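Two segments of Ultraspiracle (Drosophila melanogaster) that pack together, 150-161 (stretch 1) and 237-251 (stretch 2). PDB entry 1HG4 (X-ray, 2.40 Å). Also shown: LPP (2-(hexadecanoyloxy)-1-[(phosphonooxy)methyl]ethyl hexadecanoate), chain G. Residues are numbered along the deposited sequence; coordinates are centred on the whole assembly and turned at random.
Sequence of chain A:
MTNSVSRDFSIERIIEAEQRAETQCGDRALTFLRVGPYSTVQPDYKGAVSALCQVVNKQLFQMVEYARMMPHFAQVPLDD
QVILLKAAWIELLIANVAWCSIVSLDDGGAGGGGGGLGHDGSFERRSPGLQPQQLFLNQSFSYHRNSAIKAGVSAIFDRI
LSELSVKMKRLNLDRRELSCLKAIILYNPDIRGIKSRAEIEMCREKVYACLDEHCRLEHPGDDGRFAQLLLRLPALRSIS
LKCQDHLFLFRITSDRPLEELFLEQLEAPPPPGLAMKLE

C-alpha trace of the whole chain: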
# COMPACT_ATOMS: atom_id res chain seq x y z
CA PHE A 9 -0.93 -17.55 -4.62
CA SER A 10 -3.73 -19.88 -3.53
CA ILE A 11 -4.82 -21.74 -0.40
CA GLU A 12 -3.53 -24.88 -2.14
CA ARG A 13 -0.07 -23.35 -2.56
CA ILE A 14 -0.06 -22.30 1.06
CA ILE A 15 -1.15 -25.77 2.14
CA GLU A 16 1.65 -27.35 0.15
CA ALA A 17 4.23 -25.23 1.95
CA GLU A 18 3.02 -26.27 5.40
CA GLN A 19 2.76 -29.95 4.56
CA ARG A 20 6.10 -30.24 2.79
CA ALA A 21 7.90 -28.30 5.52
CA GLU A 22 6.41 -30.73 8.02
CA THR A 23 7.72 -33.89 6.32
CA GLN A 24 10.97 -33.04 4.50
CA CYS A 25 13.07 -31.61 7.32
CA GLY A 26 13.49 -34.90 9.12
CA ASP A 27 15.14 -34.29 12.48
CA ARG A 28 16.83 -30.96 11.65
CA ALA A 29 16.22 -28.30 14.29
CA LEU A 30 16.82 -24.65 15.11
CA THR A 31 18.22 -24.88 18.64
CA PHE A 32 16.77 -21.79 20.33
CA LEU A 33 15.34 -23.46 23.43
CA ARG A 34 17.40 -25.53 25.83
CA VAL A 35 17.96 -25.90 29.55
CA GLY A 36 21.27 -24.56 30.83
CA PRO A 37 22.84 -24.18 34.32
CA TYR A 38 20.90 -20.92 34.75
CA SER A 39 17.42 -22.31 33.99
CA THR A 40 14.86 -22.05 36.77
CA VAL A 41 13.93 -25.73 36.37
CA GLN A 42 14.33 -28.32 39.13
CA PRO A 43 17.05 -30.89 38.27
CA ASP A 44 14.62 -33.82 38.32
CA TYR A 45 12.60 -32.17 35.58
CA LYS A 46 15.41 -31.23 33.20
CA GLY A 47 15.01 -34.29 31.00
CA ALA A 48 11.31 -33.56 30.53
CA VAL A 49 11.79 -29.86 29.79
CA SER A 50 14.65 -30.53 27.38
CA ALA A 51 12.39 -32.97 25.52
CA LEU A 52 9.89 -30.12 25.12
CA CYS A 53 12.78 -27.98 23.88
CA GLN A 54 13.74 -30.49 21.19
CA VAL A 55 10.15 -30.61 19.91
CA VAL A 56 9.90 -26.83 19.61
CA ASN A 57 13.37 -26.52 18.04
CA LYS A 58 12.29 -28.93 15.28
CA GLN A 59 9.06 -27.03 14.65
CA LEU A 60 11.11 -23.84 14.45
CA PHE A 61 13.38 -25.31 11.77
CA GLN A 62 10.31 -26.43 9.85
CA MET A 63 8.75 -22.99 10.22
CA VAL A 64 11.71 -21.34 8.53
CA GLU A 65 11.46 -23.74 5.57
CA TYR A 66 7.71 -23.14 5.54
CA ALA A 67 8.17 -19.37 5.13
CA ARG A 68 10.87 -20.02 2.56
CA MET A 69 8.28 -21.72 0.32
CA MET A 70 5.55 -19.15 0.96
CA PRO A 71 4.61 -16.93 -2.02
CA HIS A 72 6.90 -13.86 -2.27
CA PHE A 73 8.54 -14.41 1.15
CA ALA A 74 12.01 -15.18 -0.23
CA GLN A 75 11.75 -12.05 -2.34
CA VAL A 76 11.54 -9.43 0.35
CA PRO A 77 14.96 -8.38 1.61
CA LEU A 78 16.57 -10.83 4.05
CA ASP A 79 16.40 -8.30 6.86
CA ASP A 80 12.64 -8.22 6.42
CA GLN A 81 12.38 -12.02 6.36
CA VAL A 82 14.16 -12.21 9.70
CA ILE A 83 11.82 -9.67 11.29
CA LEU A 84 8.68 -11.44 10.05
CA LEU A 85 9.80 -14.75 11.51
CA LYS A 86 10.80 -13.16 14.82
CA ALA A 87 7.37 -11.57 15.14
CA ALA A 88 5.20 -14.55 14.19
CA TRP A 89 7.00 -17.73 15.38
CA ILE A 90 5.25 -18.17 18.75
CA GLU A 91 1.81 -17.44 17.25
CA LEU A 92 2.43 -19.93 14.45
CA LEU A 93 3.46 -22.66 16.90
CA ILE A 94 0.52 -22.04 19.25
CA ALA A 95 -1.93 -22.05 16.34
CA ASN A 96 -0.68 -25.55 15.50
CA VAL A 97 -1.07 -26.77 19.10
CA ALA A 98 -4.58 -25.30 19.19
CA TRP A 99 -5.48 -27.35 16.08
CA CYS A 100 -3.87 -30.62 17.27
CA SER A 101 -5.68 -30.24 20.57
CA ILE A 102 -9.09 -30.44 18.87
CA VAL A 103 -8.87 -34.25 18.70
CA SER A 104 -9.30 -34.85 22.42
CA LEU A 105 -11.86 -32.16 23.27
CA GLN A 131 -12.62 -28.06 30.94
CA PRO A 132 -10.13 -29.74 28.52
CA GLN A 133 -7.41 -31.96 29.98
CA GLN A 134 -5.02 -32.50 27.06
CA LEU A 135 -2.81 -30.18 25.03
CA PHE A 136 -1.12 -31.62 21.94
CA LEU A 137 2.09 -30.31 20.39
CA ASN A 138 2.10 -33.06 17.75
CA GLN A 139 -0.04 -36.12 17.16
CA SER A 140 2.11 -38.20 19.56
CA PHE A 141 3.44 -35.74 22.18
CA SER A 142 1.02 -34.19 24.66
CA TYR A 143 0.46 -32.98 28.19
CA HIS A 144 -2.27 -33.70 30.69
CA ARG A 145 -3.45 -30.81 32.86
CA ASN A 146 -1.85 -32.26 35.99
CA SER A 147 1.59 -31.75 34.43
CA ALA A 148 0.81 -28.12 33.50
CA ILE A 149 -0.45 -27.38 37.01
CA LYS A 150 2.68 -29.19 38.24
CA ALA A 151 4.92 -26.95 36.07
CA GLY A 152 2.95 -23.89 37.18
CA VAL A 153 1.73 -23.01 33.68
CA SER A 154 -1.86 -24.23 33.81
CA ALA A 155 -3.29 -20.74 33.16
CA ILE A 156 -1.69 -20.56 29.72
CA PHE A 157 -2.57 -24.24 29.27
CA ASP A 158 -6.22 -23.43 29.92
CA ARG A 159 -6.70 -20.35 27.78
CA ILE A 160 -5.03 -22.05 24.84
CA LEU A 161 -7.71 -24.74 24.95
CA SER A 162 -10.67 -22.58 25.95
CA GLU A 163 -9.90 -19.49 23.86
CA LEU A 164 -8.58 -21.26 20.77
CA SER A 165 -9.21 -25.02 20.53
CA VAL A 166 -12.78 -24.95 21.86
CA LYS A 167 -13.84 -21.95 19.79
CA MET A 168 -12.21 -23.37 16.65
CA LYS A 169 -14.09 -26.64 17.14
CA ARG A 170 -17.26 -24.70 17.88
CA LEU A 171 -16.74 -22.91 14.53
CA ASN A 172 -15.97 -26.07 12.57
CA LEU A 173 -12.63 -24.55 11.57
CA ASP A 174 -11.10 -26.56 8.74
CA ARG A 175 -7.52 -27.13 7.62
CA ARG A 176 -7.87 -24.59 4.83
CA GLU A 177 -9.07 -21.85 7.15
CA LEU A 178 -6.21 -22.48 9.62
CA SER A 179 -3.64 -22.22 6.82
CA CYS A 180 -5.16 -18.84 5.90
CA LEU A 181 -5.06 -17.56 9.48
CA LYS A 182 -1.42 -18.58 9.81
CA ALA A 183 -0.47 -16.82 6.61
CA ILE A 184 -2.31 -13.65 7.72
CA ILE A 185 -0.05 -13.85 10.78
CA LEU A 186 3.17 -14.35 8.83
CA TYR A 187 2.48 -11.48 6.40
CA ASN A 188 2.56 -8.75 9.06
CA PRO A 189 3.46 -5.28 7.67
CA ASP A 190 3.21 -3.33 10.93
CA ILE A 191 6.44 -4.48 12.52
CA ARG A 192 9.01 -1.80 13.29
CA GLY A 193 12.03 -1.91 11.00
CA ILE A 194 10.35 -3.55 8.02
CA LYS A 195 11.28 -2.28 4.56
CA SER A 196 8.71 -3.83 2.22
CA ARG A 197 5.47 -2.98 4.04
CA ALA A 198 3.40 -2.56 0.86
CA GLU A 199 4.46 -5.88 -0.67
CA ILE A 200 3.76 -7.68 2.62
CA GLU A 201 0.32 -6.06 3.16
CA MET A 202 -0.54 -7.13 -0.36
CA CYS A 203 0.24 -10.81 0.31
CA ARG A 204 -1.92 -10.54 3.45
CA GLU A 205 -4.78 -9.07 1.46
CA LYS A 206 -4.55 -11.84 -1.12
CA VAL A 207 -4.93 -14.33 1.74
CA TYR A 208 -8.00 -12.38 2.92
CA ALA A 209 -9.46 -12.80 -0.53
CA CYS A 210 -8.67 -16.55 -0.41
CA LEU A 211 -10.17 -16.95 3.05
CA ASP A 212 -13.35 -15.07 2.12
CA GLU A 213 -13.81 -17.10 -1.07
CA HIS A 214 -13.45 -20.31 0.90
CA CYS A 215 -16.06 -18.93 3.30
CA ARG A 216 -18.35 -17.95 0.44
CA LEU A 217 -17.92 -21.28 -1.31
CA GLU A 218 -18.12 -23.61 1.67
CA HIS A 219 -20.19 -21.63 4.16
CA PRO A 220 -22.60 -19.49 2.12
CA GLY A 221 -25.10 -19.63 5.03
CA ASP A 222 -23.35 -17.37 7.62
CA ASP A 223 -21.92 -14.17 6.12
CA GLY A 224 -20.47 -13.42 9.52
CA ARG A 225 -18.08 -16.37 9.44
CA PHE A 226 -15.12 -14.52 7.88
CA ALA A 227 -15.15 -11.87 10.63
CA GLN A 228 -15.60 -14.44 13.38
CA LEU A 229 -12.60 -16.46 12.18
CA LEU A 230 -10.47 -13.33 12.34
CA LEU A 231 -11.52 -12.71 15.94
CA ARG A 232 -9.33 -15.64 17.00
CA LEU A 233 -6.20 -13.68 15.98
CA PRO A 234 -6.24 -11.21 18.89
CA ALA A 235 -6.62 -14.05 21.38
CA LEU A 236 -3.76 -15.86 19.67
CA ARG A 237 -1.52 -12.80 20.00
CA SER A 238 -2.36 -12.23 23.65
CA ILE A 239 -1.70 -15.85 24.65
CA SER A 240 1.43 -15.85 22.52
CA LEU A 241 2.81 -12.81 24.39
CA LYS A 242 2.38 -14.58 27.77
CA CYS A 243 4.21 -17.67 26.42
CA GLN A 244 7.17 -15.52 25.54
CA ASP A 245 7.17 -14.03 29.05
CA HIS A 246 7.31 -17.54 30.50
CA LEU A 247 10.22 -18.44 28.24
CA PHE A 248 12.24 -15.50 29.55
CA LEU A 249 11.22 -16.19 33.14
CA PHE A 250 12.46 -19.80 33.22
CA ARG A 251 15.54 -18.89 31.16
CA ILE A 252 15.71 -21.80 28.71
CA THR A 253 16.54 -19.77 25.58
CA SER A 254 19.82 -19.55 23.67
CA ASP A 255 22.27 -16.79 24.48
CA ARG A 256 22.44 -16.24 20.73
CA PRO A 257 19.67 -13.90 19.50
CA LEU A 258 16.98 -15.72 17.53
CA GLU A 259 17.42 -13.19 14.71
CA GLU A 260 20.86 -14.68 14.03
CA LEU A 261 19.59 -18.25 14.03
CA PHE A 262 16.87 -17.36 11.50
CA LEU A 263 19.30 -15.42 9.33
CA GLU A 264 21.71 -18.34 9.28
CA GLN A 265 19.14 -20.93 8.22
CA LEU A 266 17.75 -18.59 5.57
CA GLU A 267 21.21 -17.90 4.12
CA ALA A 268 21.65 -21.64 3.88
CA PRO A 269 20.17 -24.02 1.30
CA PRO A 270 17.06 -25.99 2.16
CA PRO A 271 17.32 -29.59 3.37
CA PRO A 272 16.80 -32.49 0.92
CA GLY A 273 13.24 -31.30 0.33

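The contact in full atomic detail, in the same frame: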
# COMPACT_ATOMS: atom_id res chain seq x y z
N LYS A 150 1.42 -28.81 37.62
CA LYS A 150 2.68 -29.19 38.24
C LYS A 150 3.81 -28.22 37.85
O LYS A 150 4.59 -27.79 38.70
CB LYS A 150 3.06 -30.61 37.80
CG LYS A 150 3.66 -31.48 38.88
CD LYS A 150 4.92 -30.87 39.47
CE LYS A 150 5.48 -31.74 40.61
NZ LYS A 150 6.71 -31.15 41.25
N ALA A 151 3.89 -27.88 36.56
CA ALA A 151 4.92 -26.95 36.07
C ALA A 151 4.57 -25.48 36.34
O ALA A 151 5.38 -24.58 36.09
CB ALA A 151 5.12 -27.16 34.58
N GLY A 152 3.37 -25.24 36.86
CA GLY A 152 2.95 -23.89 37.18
C GLY A 152 2.51 -23.06 35.99
O GLY A 152 2.48 -21.84 36.06
N VAL A 153 2.16 -23.72 34.89
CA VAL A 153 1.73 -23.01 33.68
C VAL A 153 0.35 -23.48 33.20
O VAL A 153 0.09 -23.59 32.00
CB VAL A 153 2.73 -23.21 32.55
CG1 VAL A 153 4.04 -22.54 32.89
CG2 VAL A 153 2.95 -24.71 32.31
N SER A 154 -0.53 -23.77 34.15
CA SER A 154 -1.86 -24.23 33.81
C SER A 154 -2.76 -23.11 33.29
O SER A 154 -3.73 -23.39 32.60
CB SER A 154 -2.50 -24.88 35.03
OG SER A 154 -2.51 -24.00 36.15
N ALA A 155 -2.46 -21.86 33.62
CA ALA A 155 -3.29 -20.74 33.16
C ALA A 155 -3.16 -20.58 31.65
O ALA A 155 -4.15 -20.37 30.95
CB ALA A 155 -2.87 -19.45 33.87
N ILE A 156 -1.93 -20.68 31.15
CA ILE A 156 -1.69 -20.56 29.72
C ILE A 156 -2.12 -21.85 29.02
O ILE A 156 -2.41 -21.84 27.83
CB ILE A 156 -0.20 -20.25 29.44
CG1 ILE A 156 -0.11 -19.31 28.25
CG2 ILE A 156 0.57 -21.53 29.15
CD1 ILE A 156 1.17 -18.52 28.23
N PHE A 157 -2.15 -22.94 29.78
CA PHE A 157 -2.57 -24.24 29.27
C PHE A 157 -4.08 -24.13 29.04
O PHE A 157 -4.60 -24.53 27.99
CB PHE A 157 -2.29 -25.32 30.34
CG PHE A 157 -2.71 -26.73 29.97
CD1 PHE A 157 -4.03 -27.14 30.11
CD2 PHE A 157 -1.75 -27.66 29.56
CE1 PHE A 157 -4.41 -28.48 29.86
CE2 PHE A 157 -2.11 -28.99 29.31
CZ PHE A 157 -3.44 -29.41 29.46
N ASP A 158 -4.77 -23.57 30.02
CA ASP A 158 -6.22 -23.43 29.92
C ASP A 158 -6.72 -22.47 28.85
O ASP A 158 -7.59 -22.84 28.07
CB ASP A 158 -6.82 -23.02 31.27
CG ASP A 158 -6.91 -24.18 32.23
OD1 ASP A 158 -7.31 -25.29 31.79
OD2 ASP A 158 -6.60 -23.98 33.42
N ARG A 159 -6.19 -21.26 28.79
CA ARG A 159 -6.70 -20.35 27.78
C ARG A 159 -6.38 -20.78 26.36
O ARG A 159 -7.09 -20.42 25.44
CB ARG A 159 -6.29 -18.89 28.07
CG ARG A 159 -4.92 -18.65 28.63
CD ARG A 159 -4.85 -17.20 29.18
NE ARG A 159 -5.52 -16.24 28.30
CZ ARG A 159 -4.93 -15.19 27.73
NH1 ARG A 159 -3.64 -14.94 27.94
NH2 ARG A 159 -5.63 -14.38 26.93
N ILE A 160 -5.34 -21.58 26.18
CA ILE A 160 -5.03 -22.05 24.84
C ILE A 160 -6.17 -22.96 24.39
O ILE A 160 -6.60 -22.90 23.25
CB ILE A 160 -3.73 -22.88 24.77
CG1 ILE A 160 -2.52 -21.94 24.76
CG2 ILE A 160 -3.72 -23.74 23.53
CD1 ILE A 160 -1.19 -22.65 24.62
N LEU A 161 -6.65 -23.80 25.30
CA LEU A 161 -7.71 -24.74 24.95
C LEU A 161 -9.10 -24.14 24.97
O LEU A 161 -9.95 -24.53 24.18
CB LEU A 161 -7.65 -25.96 25.88
CG LEU A 161 -6.36 -26.77 25.76
CD1 LEU A 161 -6.28 -27.82 26.85
CD2 LEU A 161 -6.31 -27.42 24.39
N ARG A 237 -2.61 -13.73 19.68
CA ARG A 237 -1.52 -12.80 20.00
C ARG A 237 -1.33 -12.62 21.50
O ARG A 237 -0.21 -12.64 22.00
CB ARG A 237 -1.76 -11.44 19.36
CG ARG A 237 -0.59 -10.48 19.58
CD ARG A 237 -0.81 -9.11 18.98
NE ARG A 237 0.31 -8.23 19.30
CZ ARG A 237 0.34 -6.92 19.03
NH1 ARG A 237 -0.68 -6.34 18.43
NH2 ARG A 237 1.41 -6.21 19.37
N SER A 238 -2.43 -12.41 22.21
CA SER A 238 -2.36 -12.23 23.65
C SER A 238 -1.74 -13.43 24.36
O SER A 238 -0.86 -13.28 25.20
CB SER A 238 -3.76 -11.97 24.20
OG SER A 238 -3.68 -11.64 25.58
N ILE A 239 -2.21 -14.63 24.04
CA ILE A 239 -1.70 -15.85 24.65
C ILE A 239 -0.22 -16.01 24.29
O ILE A 239 0.61 -16.36 25.13
CB ILE A 239 -2.48 -17.09 24.15
CG1 ILE A 239 -3.94 -17.00 24.61
CG2 ILE A 239 -1.83 -18.36 24.65
CD1 ILE A 239 -4.81 -18.11 24.08
N SER A 240 0.08 -15.75 23.04
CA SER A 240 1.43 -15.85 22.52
C SER A 240 2.41 -14.93 23.27
O SER A 240 3.57 -15.29 23.50
CB SER A 240 1.39 -15.53 21.01
OG SER A 240 2.69 -15.38 20.46
N LEU A 241 1.95 -13.74 23.66
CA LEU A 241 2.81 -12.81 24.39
C LEU A 241 3.13 -13.35 25.80
O LEU A 241 4.24 -13.18 26.29
CB LEU A 241 2.15 -11.43 24.48
CG LEU A 241 2.11 -10.67 23.14
CD1 LEU A 241 1.24 -9.41 23.25
CD2 LEU A 241 3.53 -10.31 22.71
N LYS A 242 2.16 -14.01 26.43
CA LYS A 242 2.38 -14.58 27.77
C LYS A 242 3.38 -15.74 27.67
O LYS A 242 4.22 -15.91 28.56
CB LYS A 242 1.07 -15.07 28.38
CG LYS A 242 -0.09 -14.11 28.22
CD LYS A 242 0.21 -12.72 28.81
CE LYS A 242 -0.78 -11.67 28.28
NZ LYS A 242 -2.19 -12.05 28.59
N CYS A 243 3.29 -16.54 26.61
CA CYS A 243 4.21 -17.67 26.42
C CYS A 243 5.64 -17.16 26.38
O CYS A 243 6.54 -17.73 27.00
CB CYS A 243 3.92 -18.42 25.12
SG CYS A 243 2.50 -19.46 25.22
N GLN A 244 5.85 -16.08 25.63
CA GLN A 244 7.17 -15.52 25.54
C GLN A 244 7.67 -15.09 26.91
O GLN A 244 8.83 -15.32 27.24
CB GLN A 244 7.19 -14.31 24.60
CG GLN A 244 8.58 -13.93 24.21
CD GLN A 244 8.59 -12.86 23.20
OE1 GLN A 244 8.26 -11.71 23.50
NE2 GLN A 244 8.95 -13.20 21.96
N ASP A 245 6.79 -14.47 27.70
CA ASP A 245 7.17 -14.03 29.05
C ASP A 245 7.65 -15.22 29.86
O ASP A 245 8.66 -15.14 30.55
CB ASP A 245 6.00 -13.36 29.76
CG ASP A 245 5.79 -11.92 29.34
OD1 ASP A 245 6.77 -11.27 28.90
OD2 ASP A 245 4.65 -11.41 29.46
N HIS A 246 6.92 -16.32 29.79
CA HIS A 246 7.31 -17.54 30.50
C HIS A 246 8.68 -18.02 30.06
O HIS A 246 9.50 -18.42 30.88
CB HIS A 246 6.29 -18.64 30.26
CG HIS A 246 5.09 -18.54 31.15
ND1 HIS A 246 5.16 -18.76 32.51
CD2 HIS A 246 3.81 -18.22 30.89
CE1 HIS A 246 3.97 -18.58 33.05
NE2 HIS A 246 3.13 -18.25 32.09
N LEU A 247 8.94 -17.99 28.75
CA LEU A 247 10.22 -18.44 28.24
C LEU A 247 11.39 -17.65 28.85
O LEU A 247 12.43 -18.23 29.18
CB LEU A 247 10.25 -18.34 26.70
CG LEU A 247 9.60 -19.52 25.97
CD1 LEU A 247 9.79 -19.40 24.45
CD2 LEU A 247 10.24 -20.82 26.45
N PHE A 248 11.20 -16.35 29.00
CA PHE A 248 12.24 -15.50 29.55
C PHE A 248 12.38 -15.74 31.03
O PHE A 248 13.49 -15.75 31.55
CB PHE A 248 11.93 -14.02 29.30
N LEU A 249 11.25 -15.96 31.70
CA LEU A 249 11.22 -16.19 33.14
C LEU A 249 11.96 -17.44 33.60
O LEU A 249 12.65 -17.41 34.61
CB LEU A 249 9.77 -16.28 33.62
CG LEU A 249 9.42 -15.44 34.85
CD1 LEU A 249 8.08 -15.93 35.41
CD2 LEU A 249 10.52 -15.54 35.91
N PHE A 250 11.80 -18.54 32.87
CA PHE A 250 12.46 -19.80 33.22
C PHE A 250 13.87 -19.89 32.64
O PHE A 250 14.62 -20.81 32.96
CB PHE A 250 11.63 -20.98 32.71
CG PHE A 250 10.25 -21.07 33.32
CD1 PHE A 250 10.04 -20.77 34.66
CD2 PHE A 250 9.17 -21.48 32.54
CE1 PHE A 250 8.76 -20.88 35.22
CE2 PHE A 250 7.88 -21.59 33.09
CZ PHE A 250 7.68 -21.29 34.43
N ARG A 251 14.22 -18.93 31.78
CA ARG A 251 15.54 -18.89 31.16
C ARG A 251 16.00 -20.22 30.56
O ARG A 251 16.87 -20.90 31.10
CB ARG A 251 16.58 -18.39 32.17
P1 LPP G . 8.46 -27.74 41.88
O2 LPP G . 6.96 -28.29 42.17
O3 LPP G . 9.40 -28.49 42.98
O4 LPP G . 8.56 -26.02 41.96
O5 LPP G . 8.93 -28.34 40.43
C6 LPP G . 7.91 -28.61 39.50
C7 LPP G . 8.49 -28.68 38.09
C8 LPP G . 7.63 -29.62 37.24
O9 LPP G . 8.43 -27.38 37.52
O27 LPP G . 7.99 -29.54 35.89
C11 LPP G . 9.62 -26.96 36.98
O10 LPP G . 10.74 -27.38 37.27
C12 LPP G . 9.36 -25.86 35.95
C13 LPP G . 9.29 -26.49 34.57
C14 LPP G . 9.67 -25.47 33.51
C15 LPP G . 8.45 -25.14 32.69
C16 LPP G . 8.84 -24.96 31.24
C17 LPP G . 7.57 -24.98 30.39
C18 LPP G . 7.69 -23.93 29.30
C19 LPP G . 6.64 -22.86 29.52
C20 LPP G . 5.60 -22.94 28.41
C21 LPP G . 5.50 -21.60 27.68
C22 LPP G . 6.59 -21.51 26.61
C23 LPP G . 6.03 -21.90 25.25
C24 LPP G . 7.19 -22.08 24.29
C25 LPP G . 6.68 -22.41 22.89
C26 LPP G . 6.71 -21.17 22.01
C29 LPP G . 7.34 -30.46 35.14
O28 LPP G . 6.37 -31.13 35.50
C30 LPP G . 8.01 -30.53 33.78
C31 LPP G . 7.00 -30.94 32.70
C32 LPP G . 6.75 -29.78 31.74
C33 LPP G . 5.25 -29.46 31.71
C34 LPP G . 4.99 -28.34 30.72
C35 LPP G . 3.49 -28.15 30.54
C36 LPP G . 3.20 -27.61 29.15
C37 LPP G . 2.77 -26.15 29.23
C38 LPP G . 1.74 -25.83 28.16
C39 LPP G . 2.35 -24.93 27.09
C40 LPP G . 2.70 -25.77 25.87
C41 LPP G . 2.85 -24.88 24.65
C42 LPP G . 3.94 -25.46 23.77
C43 LPP G . 3.83 -24.89 22.37
C44 LPP G . 4.78 -25.63 21.43

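The contact centres on Ile156, whose side chain fits as a knob into a hole formed by Ile239, Lys242, Cys243 and His246. These residues, at positions 239, 242, 243 and 246, line one side of the second helix, which runs nearly antiparallel to helix 154-161 (159° between their directions). Ile156 CD1 reaches deep enough to lie 3.4 Å from Cys243 SG and 3.3 Å from the backbone Cys243 N. That amide loses nothing by the approach, since it already donates to Ile239 O within its own helix. Cys243 adds a compact, weakly polar wall to the hole, and the branched isoleucine fills the hollow without polar groups needing partners.

Ile239 broadens this apolar centre. Its CA-CB bond points sideways, but the end of its side chain comes nearer, with Ile239 CD1 3.5 Å from Arg159 O, while Ile239 CG2 packs 3.6 Å from Ile160 CG1 and 4.1 Å from Ile156 CG1.

Toward the start of helix 154-161, Val153, at the N-cap position, sets its CG1 over the face of the His246 ring, 4.2 Å from the ring centroid in a CH-pi contact. The same CG1 meets the edge of the Phe250 ring, 4.0 Å from Phe250 CE2. The fit has a price, for His246 ND1 is buried without a partner. The lipid continues the apolar surface: LPP C37 lies 3.4 Å from Val153 CG2, and LPP C15 lies 3.6 Å from Phe250 CE2.

At the polar edge, Arg159 lays one face of its guanidinium over Ile239 CG1, 3.7 Å from Arg159 CZ, so a charged residue still covers apolar surface. Its NH1 stands 3.3 Å from Lys242 NZ, a close approach of like charges rather than a bond; Lys242 NZ instead donates a weak hydrogen bond to Ser238 OG (3.4 Å). No hydrogen bond crosses the interface, so packing, burying 493 Å² in all, holds the stretches together.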